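Side-chain contacts in geranylgeranyl pyrophosphate synthase (Corynebacterium glutamicum, PDB 3LMD), which probably condenses isopentenyl diphosphate units with an allylic diphosphate, in a magnesium-dependent reaction, to build long-chain prenyl diphosphates of isoprenoid biosynthesis: residues 233-238 with 345-350; 258-263 with 299-304; 270-275 with 281-286. One frame throughout, in Å; residues are numbered along the deposited sequence.

Interaction 1: 233-238 with 345-350; sequences GMIFQI and TFTVKR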
loop_
_atom_site.group_PDB
_atom_site.type_symbol
_atom_site.label_atom_id
_atom_site.label_comp_id
_atom_site.label_asym_id
_atom_site.label_seq_id
_atom_site.Cartn_x
_atom_site.Cartn_y
_atom_site.Cartn_z
ATOM N N GLY A 233 6.838 21.604 7.374
ATOM C CA GLY A 233 6.124 20.453 8.015
ATOM C C GLY A 233 6.392 20.419 9.512
ATOM O O GLY A 233 5.473 20.173 10.313
ATOM N N MET A 234 7.656 20.624 9.904
ATOM C CA MET A 234 7.998 20.675 11.340
ATOM C C MET A 234 7.284 21.835 12.037
ATOM O O MET A 234 6.716 21.668 13.117
ATOM C CB MET A 234 9.531 20.776 11.548
ATOM C CG MET A 234 10.371 19.601 10.966
ATOM S SD MET A 234 9.996 17.963 11.743
ATOM C CE MET A 234 9.839 18.503 13.519
ATOM N N ILE A 235 7.341 23.022 11.435
ATOM C CA ILE A 235 6.689 24.196 11.994
ATOM C C ILE A 235 5.199 23.950 12.179
ATOM O O ILE A 235 4.659 24.212 13.259
ATOM C CB ILE A 235 6.936 25.426 11.115
ATOM C CG1 ILE A 235 8.423 25.812 11.158
ATOM C CG2 ILE A 235 6.027 26.608 11.521
ATOM C CD1 ILE A 235 8.781 26.883 10.067
ATOM N N PHE A 236 4.524 23.418 11.157
ATOM C CA PHE A 236 3.066 23.183 11.276
ATOM C C PHE A 236 2.720 22.336 12.495
ATOM O O PHE A 236 1.795 22.648 13.229
ATOM C CB PHE A 236 2.504 22.467 10.026
ATOM C CG PHE A 236 2.404 23.352 8.798
ATOM C CD1 PHE A 236 2.487 24.718 8.901
ATOM C CD2 PHE A 236 2.203 22.799 7.544
ATOM C CE1 PHE A 236 2.395 25.534 7.765
ATOM C CE2 PHE A 236 2.113 23.607 6.416
ATOM C CZ PHE A 236 2.209 24.975 6.536
ATOM N N GLN A 237 3.429 21.222 12.662
ATOM C CA GLN A 237 3.081 20.270 13.707
ATOM C C GLN A 237 3.446 20.806 15.112
ATOM O O GLN A 237 2.691 20.624 16.049
ATOM C CB GLN A 237 3.790 18.931 13.473
ATOM C CG GLN A 237 3.304 17.854 14.451
ATOM C CD GLN A 237 1.811 17.591 14.275
ATOM O OE1 GLN A 237 1.401 17.096 13.238
ATOM N NE2 GLN A 237 0.990 17.975 15.266
ATOM N N ILE A 238 4.617 21.423 15.263
ATOM C CA ILE A 238 4.971 21.943 16.571
ATOM C C ILE A 238 4.018 23.082 16.963
ATOM O O ILE A 238 3.570 23.166 18.113
ATOM C CB ILE A 238 6.440 22.423 16.637
ATOM C CG1 ILE A 238 7.384 21.239 16.342
ATOM C CG2 ILE A 238 6.729 22.971 18.085
ATOM C CD1 ILE A 238 8.803 21.623 16.112
ATOM N N THR A 345 5.546 32.223 8.078
ATOM C CA THR A 345 5.544 33.283 9.059
ATOM C C THR A 345 4.214 33.398 9.748
ATOM O O THR A 345 4.114 33.547 10.928
ATOM C CB THR A 345 5.879 34.613 8.432
ATOM O OG1 THR A 345 7.225 34.601 8.000
ATOM C CG2 THR A 345 5.745 35.634 9.429
ATOM N N PHE A 346 3.176 33.312 8.970
ATOM C CA PHE A 346 1.833 33.442 9.502
ATOM C C PHE A 346 1.572 32.329 10.513
ATOM O O PHE A 346 0.924 32.530 11.543
ATOM C CB PHE A 346 0.808 33.365 8.366
ATOM C CG PHE A 346 -0.620 33.469 8.831
ATOM C CD1 PHE A 346 -1.233 34.714 8.971
ATOM C CD2 PHE A 346 -1.349 32.331 9.137
ATOM C CE1 PHE A 346 -2.558 34.817 9.409
ATOM C CE2 PHE A 346 -2.673 32.427 9.579
ATOM C CZ PHE A 346 -3.274 33.669 9.713
ATOM N N THR A 347 2.072 31.143 10.213
ATOM C CA THR A 347 1.888 30.014 11.120
ATOM C C THR A 347 2.645 30.269 12.427
ATOM O O THR A 347 2.118 30.073 13.513
ATOM C CB THR A 347 2.382 28.697 10.472
ATOM O OG1 THR A 347 1.700 28.499 9.223
ATOM C CG2 THR A 347 2.118 27.503 11.397
ATOM N N VAL A 348 3.895 30.699 12.325
ATOM C CA VAL A 348 4.658 30.954 13.543
ATOM C C VAL A 348 3.951 32.027 14.401
ATOM O O VAL A 348 3.876 31.905 15.633
ATOM C CB VAL A 348 6.081 31.395 13.206
ATOM C CG1 VAL A 348 6.843 31.815 14.473
ATOM C CG2 VAL A 348 6.827 30.232 12.418
ATOM N N LYS A 349 3.409 33.046 13.739
ATOM C CA LYS A 349 2.720 34.157 14.422
ATOM C C LYS A 349 1.480 33.731 15.181
ATOM O O LYS A 349 0.999 34.460 16.046
ATOM C CB LYS A 349 2.356 35.260 13.431
ATOM C CG LYS A 349 3.372 36.380 13.377
ATOM C CD LYS A 349 3.315 37.154 12.071
ATOM C CE LYS A 349 4.415 38.217 12.061
ATOM N NZ LYS A 349 4.553 38.894 10.747
ATOM N N ARG A 350 0.939 32.558 14.875
ATOM C CA ARG A 350 -0.163 32.058 15.699
ATOM C C ARG A 350 0.249 31.818 17.169
ATOM O O ARG A 350 -0.615 31.773 18.055
ATOM C CB ARG A 350 -0.716 30.745 15.155
ATOM C CG ARG A 350 -1.292 30.788 13.745
ATOM C CD ARG A 350 -1.757 29.379 13.370
ATOM N NE ARG A 350 -2.168 29.309 11.973
ATOM C CZ ARG A 350 -3.421 29.491 11.553
ATOM N NH1 ARG A 350 -4.391 29.752 12.427
ATOM N NH2 ARG A 350 -3.706 29.410 10.256
#
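Ile235 and Phe236, consecutive on helix 219-246, meet Thr347 and Val348 on the C-terminal helix 335-349 inside the all-helical bundle of the polyprenyl synthase (terpene synthase) fold. The segments run nearly parallel, their axes 9.8 Å apart at closest approach and inclined by 23°. Ile235 points at the neighbouring helix and touches it with one branch, CG2. With CG1 turned beside the backbone N (chi1 -67°), CG2 is left anti to that N and meets Val348 CG2 at 3.8 Å and Thr347 CG2 at 4.0 Å, resting on both methyls at once. Tyr320 of helix 309-328 packs on the same isoleucine. Phe236 starts out away from the partner helix, yet its ring swings back and crosses the threonine side chain at about a right angle. Thr347 straddles the two residues: its CG2 lies 3.8 Å from Phe236 CD1, while its hydroxyl, hydrogen-bonded to Leu343 O one turn earlier, sits at the ring edge rather than over a face. Phe77 makes an edge-to-face pair with the same ring, and Thr23 and Ala26 of helix 21-27 also touch it. Thr347 OG1 lies 3.4 Å from Phe236 CE1, near the ring plane.

Interaction 2: 258-263 with 299-304; sequences TDLREG and HVLELL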
loop_
_atom_site.group_PDB
_atom_site.type_symbol
_atom_site.label_atom_id
_atom_site.label_comp_id
_atom_site.label_asym_id
_atom_site.label_seq_id
_atom_site.Cartn_x
_atom_site.Cartn_y
_atom_site.Cartn_z
ATOM N N THR A 258 -6.224 18.060 24.578
ATOM C CA THR A 258 -6.733 16.733 24.226
ATOM C C THR A 258 -5.636 15.662 24.012
ATOM O O THR A 258 -5.871 14.479 24.261
ATOM C CB THR A 258 -7.729 16.809 23.037
ATOM O OG1 THR A 258 -7.010 16.942 21.808
ATOM C CG2 THR A 258 -8.655 18.018 23.201
ATOM N N ASP A 259 -4.440 16.071 23.576
ATOM C CA ASP A 259 -3.292 15.140 23.478
ATOM C C ASP A 259 -2.954 14.525 24.850
ATOM O O ASP A 259 -2.686 13.321 24.977
ATOM C CB ASP A 259 -2.035 15.849 22.933
ATOM C CG ASP A 259 -2.125 16.187 21.446
ATOM O OD1 ASP A 259 -2.700 15.381 20.694
ATOM O OD2 ASP A 259 -1.601 17.256 21.024
ATOM N N LEU A 260 -2.943 15.365 25.877
ATOM C CA LEU A 260 -2.617 14.896 27.227
ATOM C C LEU A 260 -3.472 13.717 27.670
ATOM O O LEU A 260 -2.947 12.713 28.158
ATOM C CB LEU A 260 -2.759 16.035 28.236
ATOM C CG LEU A 260 -1.652 17.072 28.141
ATOM C CD1 LEU A 260 -2.011 18.310 28.952
ATOM C CD2 LEU A 260 -0.350 16.449 28.610
ATOM N N ARG A 261 -4.788 13.851 27.517
ATOM C CA ARG A 261 -5.729 12.792 27.900
ATOM C C ARG A 261 -5.351 11.441 27.278
ATOM O O ARG A 261 -5.439 10.395 27.926
ATOM C CB ARG A 261 -7.158 13.189 27.512
ATOM C CG ARG A 261 -7.581 14.558 28.043
ATOM C CD ARG A 261 -9.038 14.870 27.722
ATOM N NE ARG A 261 -9.460 16.192 28.192
ATOM C CZ ARG A 261 -10.072 16.418 29.355
ATOM N NH1 ARG A 261 -10.330 15.415 30.187
ATOM N NH2 ARG A 261 -10.421 17.652 29.693
ATOM N N GLU A 262 -4.907 11.479 26.025
ATOM C CA GLU A 262 -4.495 10.276 25.304
ATOM C C GLU A 262 -3.205 9.669 25.826
ATOM O O GLU A 262 -2.907 8.515 25.537
ATOM C CB GLU A 262 -4.277 10.602 23.831
ATOM C CG GLU A 262 -5.235 11.620 23.264
ATOM C CD GLU A 262 -6.342 10.977 22.467
ATOM O OE1 GLU A 262 -6.853 9.927 22.912
ATOM O OE2 GLU A 262 -6.690 11.519 21.395
ATOM N N GLY A 263 -2.417 10.444 26.565
ATOM C CA GLY A 263 -1.069 9.993 26.917
ATOM C C GLY A 263 -0.086 10.324 25.802
ATOM O O GLY A 263 1.002 9.738 25.721
ATOM N N HIS A 299 -4.864 20.457 36.014
ATOM C CA HIS A 299 -3.753 20.743 36.904
ATOM C C HIS A 299 -2.448 20.670 36.091
ATOM O O HIS A 299 -1.586 21.529 36.209
ATOM C CB HIS A 299 -3.741 19.758 38.084
ATOM C CG HIS A 299 -2.613 19.977 39.048
ATOM N ND1 HIS A 299 -2.344 21.207 39.610
ATOM C CD2 HIS A 299 -1.688 19.123 39.547
ATOM C CE1 HIS A 299 -1.294 21.104 40.410
ATOM N NE2 HIS A 299 -0.873 19.850 40.387
ATOM N N VAL A 300 -2.325 19.648 35.252
ATOM C CA VAL A 300 -1.183 19.530 34.347
ATOM C C VAL A 300 -1.051 20.733 33.402
ATOM O O VAL A 300 0.035 21.300 33.262
ATOM C CB VAL A 300 -1.228 18.234 33.543
ATOM C CG1 VAL A 300 -0.085 18.211 32.501
ATOM C CG2 VAL A 300 -1.125 17.053 34.478
ATOM N N LEU A 301 -2.149 21.133 32.769
ATOM C CA LEU A 301 -2.136 22.328 31.923
ATOM C C LEU A 301 -1.691 23.567 32.705
ATOM O O LEU A 301 -1.038 24.450 32.167
ATOM C CB LEU A 301 -3.521 22.580 31.310
ATOM C CG LEU A 301 -4.003 21.579 30.246
ATOM C CD1 LEU A 301 -5.500 21.774 29.938
ATOM C CD2 LEU A 301 -3.167 21.681 28.965
ATOM N N GLU A 302 -2.063 23.656 33.975
ATOM C CA GLU A 302 -1.589 24.784 34.789
ATOM C C GLU A 302 -0.090 24.684 35.056
ATOM O O GLU A 302 0.638 25.669 34.880
ATOM C CB GLU A 302 -2.367 24.879 36.119
ATOM C CG GLU A 302 -1.986 26.072 36.974
ATOM C CD GLU A 302 -2.070 27.397 36.219
ATOM O OE1 GLU A 302 -3.071 27.608 35.495
ATOM O OE2 GLU A 302 -1.140 28.234 36.355
ATOM N N LEU A 303 0.385 23.502 35.461
ATOM C CA LEU A 303 1.822 23.280 35.629
ATOM C C LEU A 303 2.620 23.607 34.340
ATOM O O LEU A 303 3.643 24.269 34.386
ATOM C CB LEU A 303 2.080 21.819 36.041
ATOM C CG LEU A 303 1.593 21.461 37.464
ATOM C CD1 LEU A 303 1.716 19.962 37.684
ATOM C CD2 LEU A 303 2.434 22.207 38.488
ATOM N N LEU A 304 2.139 23.131 33.201
ATOM C CA LEU A 304 2.796 23.434 31.917
ATOM C C LEU A 304 2.893 24.944 31.687
ATOM O O LEU A 304 3.937 25.438 31.271
ATOM C CB LEU A 304 2.023 22.739 30.760
ATOM C CG LEU A 304 2.216 21.221 30.763
ATOM C CD1 LEU A 304 1.224 20.525 29.803
ATOM C CD2 LEU A 304 3.648 20.887 30.378
#
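Leu260 is the single knob of the short helix 258-262, and its CD1 methyl enters a hollow on helix 294-306 between Val300, Leu301 and Leu304. The leucine heads straight for the other segment, with CG opposite its own carbonyl carbon (chi1 -73°) and the chain extended beyond it, which carries CD1 to the front. The closest wall is Leu301, whose CD2 lies 3.6 Å from Leu260 CD1; the two side chains meet at a slant, and the Leu301 branch curls in from the flank although its CB does not point directly across. Leu304, one turn after Val300, approaches tip to tip, its CD1 4.0 Å from Leu260 CD1. Val300 adds CG1 as a third wall, again 4.0 Å from Leu260 CD1.

This is helix-on-helix packing within the polyprenyl synthase fold: the axes of segments 258-262 and 299-304 are 11.2 Å apart at closest approach and 119° apart in direction, and Leu260 spans the gap. The helix bearing the knob stops less than a turn later in a Schellman motif: Gly263 takes a positive phi of 85°, and its N bonds to Leu260 O at 2.8 Å. Phe265, following that turn, also packs on Leu260, and Ile245 of helix 219-246 touches both Leu301 and Leu304. The hollow is on a different face of its helix from Glu302, which with Ser305 binds a calcium ion in a crystal structure of this protein, though none is bound to this chain. Leu304 turns a second methyl, CD2, toward Ala272 of helix 267-274.

Interaction 3: 270-275 with 281-286; sequences LYALRE and AELRDI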
loop_
_atom_site.group_PDB
_atom_site.type_symbol
_atom_site.label_atom_id
_atom_site.label_comp_id
_atom_site.label_asym_id
_atom_site.label_seq_id
_atom_site.Cartn_x
_atom_site.Cartn_y
_atom_site.Cartn_z
ATOM N N LEU A 270 7.352 17.546 26.738
ATOM C CA LEU A 270 8.601 16.814 26.887
ATOM C C LEU A 270 9.703 17.734 27.419
ATOM O O LEU A 270 10.525 17.326 28.224
ATOM C CB LEU A 270 9.057 16.209 25.550
ATOM C CG LEU A 270 8.030 15.210 24.968
ATOM C CD1 LEU A 270 8.432 14.810 23.518
ATOM C CD2 LEU A 270 7.965 13.992 25.886
ATOM N N TYR A 271 9.756 18.961 26.928
ATOM C CA TYR A 271 10.720 19.931 27.485
ATOM C C TYR A 271 10.465 20.187 28.993
ATOM O O TYR A 271 11.414 20.189 29.804
ATOM C CB TYR A 271 10.608 21.240 26.724
ATOM C CG TYR A 271 11.432 21.280 25.451
ATOM C CD1 TYR A 271 12.767 20.878 25.438
ATOM C CD2 TYR A 271 10.887 21.747 24.283
ATOM C CE1 TYR A 271 13.520 20.941 24.267
ATOM C CE2 TYR A 271 11.629 21.806 23.110
ATOM C CZ TYR A 271 12.932 21.406 23.111
ATOM O OH TYR A 271 13.645 21.496 21.935
ATOM N N ALA A 272 9.200 20.383 29.357
ATOM C CA ALA A 272 8.830 20.656 30.767
ATOM C C ALA A 272 9.205 19.475 31.647
ATOM O O ALA A 272 9.730 19.651 32.744
ATOM C CB ALA A 272 7.333 20.979 30.893
ATOM N N LEU A 273 8.970 18.260 31.154
ATOM C CA LEU A 273 9.366 17.030 31.886
ATOM C C LEU A 273 10.861 16.876 32.168
ATOM O O LEU A 273 11.260 16.060 33.008
ATOM C CB LEU A 273 8.883 15.769 31.106
ATOM C CG LEU A 273 7.401 15.467 31.257
ATOM C CD1 LEU A 273 6.944 14.430 30.185
ATOM C CD2 LEU A 273 7.095 14.970 32.674
ATOM N N ARG A 274 11.683 17.621 31.437
ATOM C CA ARG A 274 13.141 17.557 31.540
ATOM C C ARG A 274 13.647 18.528 32.627
ATOM O O ARG A 274 14.770 18.429 33.079
ATOM C CB ARG A 274 13.745 17.926 30.171
ATOM C CG ARG A 274 15.221 17.603 29.942
ATOM C CD ARG A 274 15.676 18.036 28.528
ATOM N NE ARG A 274 15.644 19.495 28.382
ATOM C CZ ARG A 274 15.973 20.179 27.285
ATOM N NH1 ARG A 274 16.376 19.566 26.171
ATOM N NH2 ARG A 274 15.899 21.503 27.314
ATOM N N GLU A 275 12.804 19.458 33.046
ATOM C CA GLU A 275 13.288 20.566 33.904
ATOM C C GLU A 275 13.641 20.140 35.300
ATOM O O GLU A 275 12.902 19.370 35.928
ATOM C CB GLU A 275 12.247 21.676 34.006
ATOM C CG GLU A 275 11.988 22.429 32.731
ATOM C CD GLU A 275 10.881 23.481 32.962
ATOM O OE1 GLU A 275 10.509 23.755 34.139
ATOM O OE2 GLU A 275 10.405 24.009 31.980
ATOM N N ALA A 281 9.544 18.393 38.420
ATOM C CA ALA A 281 9.415 17.227 39.305
ATOM C C ALA A 281 7.975 16.775 39.472
ATOM O O ALA A 281 7.679 15.565 39.475
ATOM C CB ALA A 281 10.092 17.503 40.702
ATOM N N GLU A 282 7.065 17.734 39.600
ATOM C CA GLU A 282 5.669 17.421 39.802
ATOM C C GLU A 282 5.041 16.835 38.531
ATOM O O GLU A 282 4.214 15.925 38.601
ATOM C CB GLU A 282 4.854 18.650 40.244
ATOM C CG GLU A 282 3.428 18.232 40.646
ATOM C CD GLU A 282 2.594 19.333 41.285
ATOM O OE1 GLU A 282 3.106 20.454 41.530
ATOM O OE2 GLU A 282 1.403 19.065 41.544
ATOM N N LEU A 283 5.434 17.366 37.377
ATOM C CA LEU A 283 5.013 16.815 36.083
ATOM C C LEU A 283 5.523 15.388 35.876
ATOM O O LEU A 283 4.769 14.527 35.391
ATOM C CB LEU A 283 5.457 17.727 34.910
ATOM C CG LEU A 283 4.657 19.017 34.714
ATOM C CD1 LEU A 283 5.376 19.958 33.729
ATOM C CD2 LEU A 283 3.238 18.741 34.221
ATOM N N ARG A 284 6.777 15.130 36.222
ATOM C CA ARG A 284 7.323 13.770 36.120
ATOM C C ARG A 284 6.525 12.801 37.008
ATOM O O ARG A 284 6.231 11.678 36.607
ATOM C CB ARG A 284 8.816 13.705 36.457
ATOM C CG ARG A 284 9.762 14.309 35.383
ATOM C CD ARG A 284 11.262 14.090 35.673
ATOM N NE ARG A 284 11.756 14.852 36.842
ATOM C CZ ARG A 284 12.116 16.134 36.826
ATOM N NH1 ARG A 284 12.549 16.715 37.936
ATOM N NH2 ARG A 284 12.048 16.844 35.706
ATOM N N ASP A 285 6.181 13.246 38.209
ATOM C CA ASP A 285 5.338 12.467 39.105
ATOM C C ASP A 285 3.965 12.162 38.505
ATOM O O ASP A 285 3.474 11.041 38.591
ATOM C CB ASP A 285 5.152 13.211 40.421
ATOM C CG ASP A 285 4.515 12.348 41.486
ATOM O OD1 ASP A 285 4.989 11.207 41.684
ATOM O OD2 ASP A 285 3.541 12.810 42.120
ATOM N N ILE A 286 3.332 13.164 37.910
ATOM C CA ILE A 286 1.986 12.989 37.401
ATOM C C ILE A 286 1.888 12.257 36.057
ATOM O O ILE A 286 1.007 11.413 35.878
ATOM C CB ILE A 286 1.242 14.325 37.305
ATOM C CG1 ILE A 286 1.150 14.969 38.698
ATOM C CG2 ILE A 286 -0.143 14.114 36.671
ATOM C CD1 ILE A 286 0.586 16.414 38.710
#
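Arg284 reaches across to the C-terminal end of helix 267-274 and presents the edge of its guanidinium to two backbone carbonyls, those of Leu273 and Glu275. Its chain bends at the third torsion, folding the head back over the end of the neighbouring helix. NH2 then donates twice, to Leu273 O at 2.9 Å and to Glu275 O at 2.7 Å. Both bonds are nearly straight, with angles at hydrogen of 164° and 171°, and both acceptors lie in the guanidinium plane. Seen from the carbonyls, however, NH2 stands above each peptide plane. NH1 adds a weak third bond to Glu275 O, leaving that oxygen held by both terminal nitrogens.

These are two successive helices joined by a short turn, within the all-helical polyprenyl synthase fold; segments 270-274 and 281-286 are set at 114°, and the arginine ties the end of the first helix to the flank of the second. Positive charge beside carbonyls at a helix C-terminus would probably be favoured by the helix dipole. Beside these bonds, Leu273 lays CD2 against the second helix, 3.6 Å from Leu283 C and 3.9 Å from Arg284 CG, touching backbone as well as the aliphatic stem of the arginine. Leu283 points toward the first helix, and its CD1 meets Ala272 CB at 3.6 Å; Leu303 of helix 294-306 packs on the same leucine. The carboxylate of Glu275 turns to other partners, with OE2 accepting from Gly308 N and OE1 hydrogen-bonded to Thr277 OG1.

Interaction 1 lies nearest the middle of the chain, joining segments 107 residues apart on two long helices, whereas interactions 2 and 3 are nested within that span and sit farther out. Interactions 1 and 2 are both buried and rest on apolar side-chain contacts, but the first pairs nearly parallel helices and the second sets a short helix steeply against another. Interaction 3 is only partly buried and adds hydrogen bonds from an arginine to backbone carbonyls beside its apolar contacts. No helix is used by two interactions, yet 2 and 3 touch: His299 CD2 packs on Ile286 CD1, and His299 NE2 lies 2.7 Å from Glu282 OE2 in a probable hydrogen bond. Interaction 1 touches neither.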